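Local coordinates for protein tungsten formylmethanofuran dehydrogenase subunit E (Syntrophus aciditrophicus, PDB 3D00) that binds zinc through a C-terminal treble-clef finger and is probably related to the formylmethanofuran dehydrogenase subunits implicated in microbial methanogenesis, at residues A[51-56]-A[88-93]; A[38-43]-A[96-101]. All coordinates share one frame; numbering follows the deposited sequence. Where two conformers were deposited one is given.

Contact 1. Residues A[51-56]-A[88-93]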
loop_
_atom_site.group_PDB
_atom_site.type_symbol
_atom_site.label_atom_id
_atom_site.label_comp_id
_atom_site.label_asym_id
_atom_site.label_seq_id
_atom_site.Cartn_x
_atom_site.Cartn_y
_atom_site.Cartn_z
ATOM N N ASP A 51 -0.752 9.031 11.937
ATOM C CA ASP A 51 -0.956 8.514 10.597
ATOM C C ASP A 51 0.159 8.957 9.637
ATOM O O ASP A 51 0.966 9.793 9.953
ATOM C CB ASP A 51 -2.358 8.908 10.075
ATOM C CG ASP A 51 -3.491 7.987 10.617
ATOM O OD1 ASP A 51 -3.245 7.152 11.510
ATOM O OD2 ASP A 51 -4.637 8.105 10.119
ATOM N N ALA A 52 0.208 8.389 8.447
ATOM C CA ALA A 52 1.272 8.746 7.490
ATOM C C ALA A 52 0.691 9.125 6.127
ATOM O O ALA A 52 -0.344 8.639 5.760
ATOM C CB ALA A 52 2.241 7.587 7.373
ATOM N N ILE A 53 1.359 10.012 5.405
ATOM C CA ILE A 53 1.039 10.334 4.012
ATOM C C ILE A 53 2.305 10.272 3.184
ATOM O O ILE A 53 3.304 10.902 3.555
ATOM C CB ILE A 53 0.461 11.771 3.839
ATOM C CG1 ILE A 53 -0.991 11.852 4.253
ATOM C CG2 ILE A 53 0.503 12.217 2.373
ATOM C CD1 ILE A 53 -1.240 13.084 4.967
ATOM N N CYS A 54 2.299 9.483 2.099
ATOM C CA CYS A 54 3.368 9.531 1.088
ATOM C C CYS A 54 2.860 10.244 -0.132
ATOM O O CYS A 54 1.763 9.963 -0.546
ATOM C CB CYS A 54 3.778 8.144 0.633
ATOM S SG CYS A 54 4.617 7.280 1.901
ATOM N N GLU A 55 3.669 11.133 -0.708
ATOM C CA GLU A 55 3.282 11.937 -1.834
ATOM C C GLU A 55 3.778 11.365 -3.133
ATOM O O GLU A 55 3.688 12.002 -4.175
ATOM C CB GLU A 55 3.768 13.362 -1.651
ATOM C CG GLU A 55 3.450 13.859 -0.285
ATOM C CD GLU A 55 3.770 15.303 -0.046
ATOM O OE1 GLU A 55 4.087 16.073 -0.971
ATOM O OE2 GLU A 55 3.664 15.661 1.129
ATOM N N THR A 56 4.320 10.160 -3.065
ATOM C CA THR A 56 4.629 9.379 -4.251
ATOM C C THR A 56 4.252 7.930 -3.953
ATOM O O THR A 56 4.293 7.505 -2.813
ATOM C CB THR A 56 6.129 9.503 -4.673
ATOM O OG1 THR A 56 6.320 8.722 -5.838
ATOM C CG2 THR A 56 7.130 8.987 -3.589
ATOM N N SER A 88 4.838 12.636 5.179
ATOM C CA SER A 88 4.495 13.280 6.425
ATOM C C SER A 88 3.935 12.250 7.382
ATOM O O SER A 88 3.245 11.280 6.968
ATOM C CB SER A 88 3.496 14.414 6.226
ATOM O OG SER A 88 2.244 13.922 5.831
ATOM N N LEU A 89 4.267 12.446 8.658
ATOM C CA LEU A 89 3.688 11.711 9.772
ATOM C C LEU A 89 2.917 12.742 10.587
ATOM O O LEU A 89 3.430 13.826 10.822
ATOM C CB LEU A 89 4.785 11.031 10.597
ATOM C CG LEU A 89 5.633 9.999 9.825
ATOM C CD1 LEU A 89 6.566 9.350 10.771
ATOM C CD2 LEU A 89 4.832 8.938 9.100
ATOM N N TYR A 90 1.672 12.466 10.958
ATOM C CA TYR A 90 0.892 13.457 11.661
ATOM C C TYR A 90 0.065 12.871 12.806
ATOM O O TYR A 90 -0.290 11.700 12.769
ATOM C CB TYR A 90 0.028 14.249 10.695
ATOM C CG TYR A 90 -0.976 13.436 9.951
ATOM C CD1 TYR A 90 -0.626 12.777 8.770
ATOM C CD2 TYR A 90 -2.288 13.314 10.416
ATOM C CE1 TYR A 90 -1.549 12.033 8.063
ATOM C CE2 TYR A 90 -3.239 12.523 9.717
ATOM C CZ TYR A 90 -2.859 11.901 8.539
ATOM O OH TYR A 90 -3.762 11.125 7.840
ATOM N N ASP A 91 -0.197 13.690 13.830
ATOM C CA ASP A 91 -1.071 13.306 14.957
ATOM C C ASP A 91 -2.485 13.060 14.412
ATOM O O ASP A 91 -3.096 13.943 13.813
ATOM C CB ASP A 91 -1.106 14.398 16.033
ATOM C CG ASP A 91 -1.775 13.943 17.350
ATOM O OD1 ASP A 91 -2.860 13.328 17.310
ATOM O OD2 ASP A 91 -1.212 14.224 18.447
ATOM N N LYS A 92 -2.979 11.848 14.626
ATOM C CA LYS A 92 -4.289 11.429 14.134
ATOM C C LYS A 92 -5.450 12.247 14.687
ATOM O O LYS A 92 -6.482 12.361 14.036
ATOM C CB LYS A 92 -4.503 9.975 14.515
ATOM C CG LYS A 92 -5.483 9.307 13.662
ATOM C CD LYS A 92 -5.532 7.852 14.004
ATOM C CE LYS A 92 -6.222 7.066 12.925
ATOM N NZ LYS A 92 -5.386 5.898 12.562
ATOM N N PHE A 93 -5.277 12.811 15.881
ATOM C CA PHE A 93 -6.325 13.570 16.558
ATOM C C PHE A 93 -6.374 15.026 16.099
ATOM O O PHE A 93 -7.442 15.606 15.944
ATOM C CB PHE A 93 -6.124 13.490 18.098
ATOM C CG PHE A 93 -6.302 12.078 18.661
ATOM C CD1 PHE A 93 -7.542 11.617 19.030
ATOM C CD2 PHE A 93 -5.233 11.213 18.770
ATOM C CE1 PHE A 93 -7.702 10.313 19.520
ATOM C CE2 PHE A 93 -5.380 9.930 19.252
ATOM C CZ PHE A 93 -6.600 9.478 19.626
HETATM O O HOH W 1 -3.041 9.124 6.198
#
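D51 and Y90 face each other as a hydrogen-bonded antiparallel pair, D51 N giving to Y90 O at 2.8 Å and Y90 N returning a bond to D51 O. I53 and S88 form the next such pair. Between them A52 and L89 make a non-hydrogen-bonded pair, closed by CA-H...O contacts from L89 CA to D51 O and from A52 CA to S88 O. The strands 50-54 and 86-91 joined here lie inside the five-stranded mixed sheet of the alpha+beta core. On the face carrying D51, I53, S88 and Y90, the apolar contacts centre on the tyrosine, whose CG stands between its own N and carbonyl carbon (chi1 62°): D51 CB sits over its ring in a CH-pi contact, 3.9 Å from the centroid, while I53 CD1 reaches Y90 CE1 at 3.3 Å. One water donates to A52 O at 2.8 Å and hydrogen-bonds Y90 OH at 2.7 Å. Replacing Y90 by an alanine would probably open a gap beside D51 CB and I53 CD1 and cost this water one partner. On the other face A52 CB and L89 CD2 press together tightly at 3.4 Å, beside helices 28-42 and 60-67. Among the polar side chains, K92 makes a salt bridge to D51 OD1, its NZ position less certain, and in the conformer given S88 OG hydrogen-bonds Y190 OH of the second subunit.

Contact 2. Residues A[38-43]-A[96-101]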
loop_
_atom_site.group_PDB
_atom_site.type_symbol
_atom_site.label_atom_id
_atom_site.label_comp_id
_atom_site.label_asym_id
_atom_site.label_seq_id
_atom_site.Cartn_x
_atom_site.Cartn_y
_atom_site.Cartn_z
ATOM N N ASP A 38 12.648 7.738 9.804
ATOM C CA ASP A 38 13.385 7.907 11.044
ATOM C C ASP A 38 13.447 9.365 11.534
ATOM O O ASP A 38 13.193 9.628 12.697
ATOM C CB ASP A 38 14.804 7.334 10.888
ATOM C CG ASP A 38 15.658 7.540 12.106
ATOM O OD1 ASP A 38 15.611 6.711 13.043
ATOM O OD2 ASP A 38 16.406 8.516 12.102
ATOM N N LEU A 39 13.795 10.312 10.658
ATOM C CA LEU A 39 13.832 11.740 11.046
ATOM C C LEU A 39 12.415 12.246 11.433
ATOM O O LEU A 39 12.247 12.997 12.401
ATOM C CB LEU A 39 14.415 12.572 9.893
ATOM C CG LEU A 39 14.523 14.105 10.041
ATOM C CD1 LEU A 39 15.377 14.379 11.229
ATOM C CD2 LEU A 39 15.082 14.826 8.775
ATOM N N ALA A 40 11.415 11.831 10.652
ATOM C CA ALA A 40 10.017 12.201 10.872
ATOM C C ALA A 40 9.568 11.726 12.270
ATOM O O ALA A 40 9.110 12.533 13.086
ATOM C CB ALA A 40 9.141 11.607 9.779
ATOM N N VAL A 41 9.755 10.439 12.574
ATOM C CA VAL A 41 9.346 9.879 13.888
ATOM C C VAL A 41 10.071 10.596 15.022
ATOM O O VAL A 41 9.464 10.889 16.029
ATOM C CB VAL A 41 9.591 8.328 14.009
ATOM C CG1 VAL A 41 9.505 7.869 15.459
ATOM C CG2 VAL A 41 8.664 7.547 13.129
ATOM N N LYS A 42 11.349 10.907 14.831
ATOM C CA LYS A 42 12.157 11.608 15.837
ATOM C C LYS A 42 11.697 13.028 16.117
ATOM O O LYS A 42 12.132 13.596 17.077
ATOM C CB LYS A 42 13.637 11.651 15.421
ATOM C CG LYS A 42 14.463 10.394 15.796
ATOM C CD LYS A 42 15.997 10.658 15.709
ATOM C CE LYS A 42 16.524 10.676 14.248
ATOM N NZ LYS A 42 17.474 11.817 13.957
ATOM N N ASN A 43 10.836 13.581 15.265
ATOM C CA ASN A 43 10.311 14.945 15.361
ATOM C C ASN A 43 8.795 15.008 15.645
ATOM O O ASN A 43 8.142 16.042 15.488
ATOM C CB ASN A 43 10.652 15.696 14.065
ATOM C CG ASN A 43 12.092 16.181 14.049
ATOM O OD1 ASN A 43 12.394 17.261 14.588
ATOM N ND2 ASN A 43 12.989 15.388 13.485
ATOM N N GLU A 96 -1.691 17.844 13.173
ATOM C CA GLU A 96 -0.405 18.487 13.227
ATOM C C GLU A 96 0.673 17.406 13.039
ATOM O O GLU A 96 0.638 16.353 13.682
ATOM C CB GLU A 96 -0.206 19.218 14.579
ATOM C CG GLU A 96 -1.015 20.523 14.801
ATOM N N GLY A 97 1.631 17.674 12.164
ATOM C CA GLY A 97 2.715 16.715 11.897
ATOM C C GLY A 97 3.945 17.328 11.280
ATOM O O GLY A 97 4.141 18.531 11.316
ATOM N N VAL A 98 4.767 16.472 10.675
ATOM C CA VAL A 98 6.017 16.892 10.077
ATOM C C VAL A 98 6.139 16.257 8.722
ATOM O O VAL A 98 5.819 15.111 8.569
ATOM C CB VAL A 98 7.253 16.529 10.965
ATOM C CG1 VAL A 98 7.133 17.208 12.272
ATOM C CG2 VAL A 98 7.360 15.053 11.204
ATOM N N ARG A 99 6.596 17.047 7.755
ATOM C CA ARG A 99 6.849 16.577 6.424
ATOM C C ARG A 99 8.334 16.550 6.195
ATOM O O ARG A 99 9.041 17.505 6.556
ATOM C CB ARG A 99 6.240 17.522 5.425
ATOM C CG ARG A 99 6.365 17.078 4.002
ATOM C CD ARG A 99 5.664 18.154 3.172
ATOM N NE ARG A 99 5.605 17.795 1.773
ATOM C CZ ARG A 99 6.423 18.238 0.851
ATOM N NH1 ARG A 99 7.366 19.087 1.174
ATOM N NH2 ARG A 99 6.299 17.799 -0.394
ATOM N N VAL A 100 8.796 15.464 5.563
ATOM C CA VAL A 100 10.193 15.274 5.260
ATOM C C VAL A 100 10.324 15.028 3.781
ATOM O O VAL A 100 9.574 14.261 3.196
ATOM C CB VAL A 100 10.835 14.080 6.030
ATOM C CG1 VAL A 100 12.330 14.032 5.725
ATOM C CG2 VAL A 100 10.585 14.199 7.509
ATOM N N PHE A 101 11.310 15.685 3.199
ATOM C CA PHE A 101 11.583 15.585 1.814
ATOM C C PHE A 101 13.083 15.771 1.536
ATOM O O PHE A 101 13.864 16.132 2.428
ATOM C CB PHE A 101 10.725 16.623 1.065
ATOM C CG PHE A 101 10.961 18.071 1.464
ATOM C CD1 PHE A 101 10.388 18.592 2.590
ATOM C CD2 PHE A 101 11.724 18.902 0.675
ATOM C CE1 PHE A 101 10.574 19.923 2.926
ATOM C CE2 PHE A 101 11.922 20.244 1.002
ATOM C CZ PHE A 101 11.342 20.746 2.129
#
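A40 of helix 28-42 meets both valines of the strand: its CB lies 3.7 Å from V100 CG2 and 4.1 Å from V98 CG2. The same V98 methyl also lies 3.6 Å from A40 O, so it meets the main chain of the helix as well as the alanine methyl. The small alanine brings the helix backbone close, with A40 and V98 CA atoms 6.2 Å apart. Farther toward the start of the helix segment, L39 CD2 meets V100 CG1 at 4.2 Å, the two side chains crossing obliquely. V100 holds CG1 anti to its backbone N (chi1 -176°), and its two methyls divide the work, one for the leucine and one for the alanine. Past the other end, V98 CG1 packs against N43 O at 3.6 Å. No hydrogen bond joins the two segments; the contact rests on van der Waals packing. One shell out, the backbone from L39 to N43 is tied by N43 ND2, which gives a nearly straight 2.7 Å hydrogen bond to L39 O, the acceptor lying in the amide plane of N43. N43 N also hydrogen-bonds A40 O. V98 and V100 are fixed from the strand side by backbone hydrogen bonds to L89 and V87, and L145 of strand 143-149 packs against both V98 and N43. R99, pointing away from the helix, makes a salt bridge to E171 of the second subunit. The arrangement is that of a helix packed on one face of a beta-sheet within the FmdE alpha+beta core, the N-to-C directions of segments 38-42 and 96-101 being 158° apart.

The centres of contact 1 and contact 2 lie about 9 Å apart in the alpha+beta core, away from the zinc site. Along the chain the order is 38-43, 51-56, 88-93, 96-101: helix 28-42 leads into strand 50-54, and strand 86-91 into strand 96-102, so contact 2 spans the chain outside contact 1. Strands 50-54, 86-91 and 96-102 are successive neighbours in one sheet. L89 CD1 packs on A40 CB at 3.6 Å, bringing the helix onto both contacts. On the opposite sheet face E55 OE1 and R99 NH2 form a 2.9 Å salt bridge. Both contacts reach the second subunit there, so one sheet carries a helix on one face and dimer contacts on the other.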